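Side-chain contact in N(G),N(G)-dimethylarginine dimethylaminohydrolase (Pseudomonas aeruginosa, PDB 1H70), which hydrolyses asymmetric dimethylarginine and monomethylarginine, inhibitors of nitric oxide synthase, to citrulline and the free methylated amine: residues T79-E84 against G88-I93. The protein carries 1 engineered substitution. Residues are numbered along the deposited sequence; the frame is centred on the assembly and turned at random.
Sequences TRPGAE and GETEII
The methyl group of Thr90 carries this contact. From the first turn of helix 89-100, CG2 reaches the loop that follows strand 76-78, and there it meets two things at once: the backbone carbonyl of Thr79, with O 3.5 Å from CG2, and the ring of Pro81, whose CD lies 3.8 Å from the same methyl. Of the proline ring it is the carbon bonded to the backbone N that does the touching. The hydroxyl of Thr79 approaches less closely, OG1 standing 4.5 Å from Thr90 CG2, and is hydrogen-bonded to the backbone O of Asp67.

Rotation about the first side-chain bond sorts the two branches of Thr90. With chi1 at 54°, OG1 is turned back over the main chain and bonds to the O of Arg87, the residue just ahead of Gly88, while CG2 lies beside the backbone N. The polar branch is thus spent on the helix's own approach, and the methyl is left to pack against Thr79 O and Pro81 CD.

A step further out, the connection between the segments is tied back as well: Arg87 NE bonds to the O of Pro81, and Glu89 OE1 forms a salt bridge with Arg86, a probable substrate-binding residue that lines the citrulline pocket. Pro81 also touches Glu115, and its side chain lies about 8 Å from the bound citrulline.

No hydrogen bond joins the two segments directly. Van der Waals packing of one buried methyl on Pro81 CD and a carbonyl oxygen gives little directional hold, so the fit of loop on helix probably rests more on the polar ties of the linking turn, made through Arg86 and Arg87.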
ATOM      1  N   THR A  79     -10.899   5.511   4.783  1.00 10.74           N
ATOM      2  CA  THR A  79     -10.767   4.593   5.900  1.00 10.28           C
ATOM      3  C   THR A  79     -10.847   5.318   7.242  1.00 10.85           C
ATOM      4  O   THR A  79     -11.393   6.427   7.346  1.00 11.10           O
ATOM      5  CB  THR A  79      -9.460   3.792   5.760  1.00  9.56           C
ATOM      6  OG1 THR A  79      -8.334   4.678   5.853  1.00 10.00           O
ATOM      7  CG2 THR A  79      -9.373   3.091   4.381  1.00 10.27           C
ATOM      8  N   ARG A  80     -10.355   4.669   8.295  1.00 11.17           N
ATOM      9  CA  ARG A  80     -10.356   5.227   9.638  1.00 11.36           C
ATOM     10  C   ARG A  80      -9.150   4.633  10.371  1.00 11.24           C
ATOM     11  O   ARG A  80      -9.240   3.614  11.058  1.00 10.09           O
ATOM     12  CB  ARG A  80     -11.668   4.876  10.350  1.00 12.37           C
ATOM     13  CG  ARG A  80     -11.867   5.635  11.665  1.00 13.03           C
ATOM     14  CD  ARG A  80     -13.357   5.733  12.067  1.00 16.00           C
ATOM     15  NE  ARG A  80     -13.497   6.412  13.350  1.00 16.51           N
ATOM     16  CZ  ARG A  80     -13.349   5.830  14.538  1.00 18.82           C
ATOM     17  NH1 ARG A  80     -13.088   4.528  14.626  1.00 19.48           N
ATOM     18  NH2 ARG A  80     -13.497   6.550  15.653  1.00 19.67           N
ATOM     19  N   PRO A  81      -7.993   5.246  10.165  1.00 11.66           N
ATOM     20  CA  PRO A  81      -6.742   4.729  10.723  1.00 12.49           C
ATOM     21  C   PRO A  81      -6.787   4.388  12.195  1.00 11.96           C
ATOM     22  O   PRO A  81      -7.368   5.102  13.020  1.00 12.76           O
ATOM     23  CB  PRO A  81      -5.719   5.806  10.406  1.00 12.26           C
ATOM     24  CG  PRO A  81      -6.248   6.436   9.127  1.00 12.65           C
ATOM     25  CD  PRO A  81      -7.772   6.431   9.316  1.00 11.85           C
ATOM     26  N   GLY A  82      -6.178   3.250  12.515  1.00 12.26           N
ATOM     27  CA  GLY A  82      -6.096   2.795  13.891  1.00 13.07           C
ATOM     28  C   GLY A  82      -5.067   3.630  14.642  1.00 13.98           C
ATOM     29  O   GLY A  82      -5.206   3.841  15.837  1.00 13.88           O
ATOM     30  N   ALA A  83      -4.016   4.082  13.962  1.00 13.97           N
ATOM     31  CA  ALA A  83      -2.989   4.879  14.621  1.00 13.99           C
ATOM     32  C   ALA A  83      -3.524   6.266  14.941  1.00 14.65           C
ATOM     33  O   ALA A  83      -3.870   6.996  14.019  1.00 14.18           O
ATOM     34  CB  ALA A  83      -1.773   4.983  13.735  1.00 12.75           C
ATOM     35  N   GLU A  84      -3.563   6.621  16.223  1.00 15.32           N
ATOM     36  CA  GLU A  84      -4.066   7.923  16.693  1.00 14.91           C
ATOM     37  C   GLU A  84      -3.546   9.134  15.904  1.00 14.65           C
ATOM     38  O   GLU A  84      -4.314   9.999  15.484  1.00 14.76           O
ATOM     39  CB  GLU A  84      -3.652   8.114  18.173  1.00 16.10           C
ATOM     40  N   GLY A  88      -6.444  11.725  11.320  1.00 14.42           N
ATOM     41  CA  GLY A  88      -6.744  12.971  10.645  1.00 14.44           C
ATOM     42  C   GLY A  88      -6.262  13.069   9.199  1.00 13.90           C
ATOM     43  O   GLY A  88      -6.601  14.022   8.494  1.00 13.88           O
ATOM     44  N   GLU A  89      -5.457  12.109   8.736  1.00 12.39           N
ATOM     45  CA  GLU A  89      -5.000  12.102   7.361  1.00 12.34           C
ATOM     46  C   GLU A  89      -6.134  11.912   6.361  1.00 12.20           C
ATOM     47  O   GLU A  89      -5.989  12.267   5.175  1.00 11.69           O
ATOM     48  CB  GLU A  89      -3.957  10.997   7.112  1.00 11.85           C
ATOM     49  CG  GLU A  89      -2.684  11.287   7.886  1.00 11.20           C
ATOM     50  CD  GLU A  89      -1.590  10.274   7.649  1.00 11.37           C
ATOM     51  OE1 GLU A  89      -1.625   9.603   6.582  1.00 10.92           O
ATOM     52  OE2 GLU A  89      -0.704  10.149   8.548  1.00 10.28           O
ATOM     53  N   THR A  90      -7.260  11.352   6.812  1.00 11.59           N
ATOM     54  CA  THR A  90      -8.389  11.188   5.899  1.00 12.36           C
ATOM     55  C   THR A  90      -8.929  12.536   5.443  1.00 13.59           C
ATOM     56  O   THR A  90      -9.390  12.687   4.321  1.00 13.48           O
ATOM     57  CB  THR A  90      -9.532  10.379   6.548  1.00 13.51           C
ATOM     58  OG1 THR A  90      -9.902  10.973   7.798  1.00 13.00           O
ATOM     59  CG2 THR A  90      -9.052   8.957   6.844  1.00 12.13           C
ATOM     60  N   GLU A  91      -8.878  13.525   6.341  1.00 13.71           N
ATOM     61  CA  GLU A  91      -9.411  14.852   6.051  1.00 14.64           C
ATOM     62  C   GLU A  91      -8.650  15.613   4.977  1.00 14.09           C
ATOM     63  O   GLU A  91      -9.265  16.336   4.187  1.00 14.09           O
ATOM     64  CB  GLU A  91      -9.449  15.702   7.333  1.00 15.02           C
ATOM     65  CG  GLU A  91     -10.270  15.084   8.451  1.00 19.75           C
ATOM     66  CD  GLU A  91     -11.762  15.118   8.194  1.00 25.01           C
ATOM     67  OE1 GLU A  91     -12.438  14.098   8.438  1.00 30.18           O
ATOM     68  OE2 GLU A  91     -12.277  16.160   7.745  1.00 27.96           O
ATOM     69  N   ILE A  92      -7.335  15.456   4.945  1.00 13.83           N
ATOM     70  CA  ILE A  92      -6.512  16.170   3.982  1.00 13.81           C
ATOM     71  C   ILE A  92      -6.451  15.486   2.628  1.00 14.03           C
ATOM     72  O   ILE A  92      -5.931  16.052   1.660  1.00 14.59           O
ATOM     73  CB  ILE A  92      -5.092  16.438   4.556  1.00 14.65           C
ATOM     74  CG1 ILE A  92      -4.409  15.143   4.988  1.00 12.82           C
ATOM     75  CG2 ILE A  92      -5.179  17.384   5.734  1.00 14.05           C
ATOM     76  CD1 ILE A  92      -2.941  15.353   5.284  1.00 12.41           C
ATOM     77  N   ILE A  93      -7.016  14.290   2.518  1.00 13.64           N
ATOM     78  CA  ILE A  93      -7.042  13.617   1.216  1.00 13.98           C
ATOM     79  C   ILE A  93      -8.429  13.553   0.613  1.00 13.82           C
ATOM     80  O   ILE A  93      -8.576  13.214  -0.561  1.00 13.81           O
ATOM     81  CB  ILE A  93      -6.438  12.222   1.289  1.00 14.49           C
ATOM     82  CG1 ILE A  93      -5.952  11.780  -0.108  1.00 15.02           C
ATOM     83  CG2 ILE A  93      -7.445  11.237   1.857  1.00 14.82           C
ATOM     84  CD1 ILE A  93      -4.939  10.679  -0.077  1.00 15.80           C
TER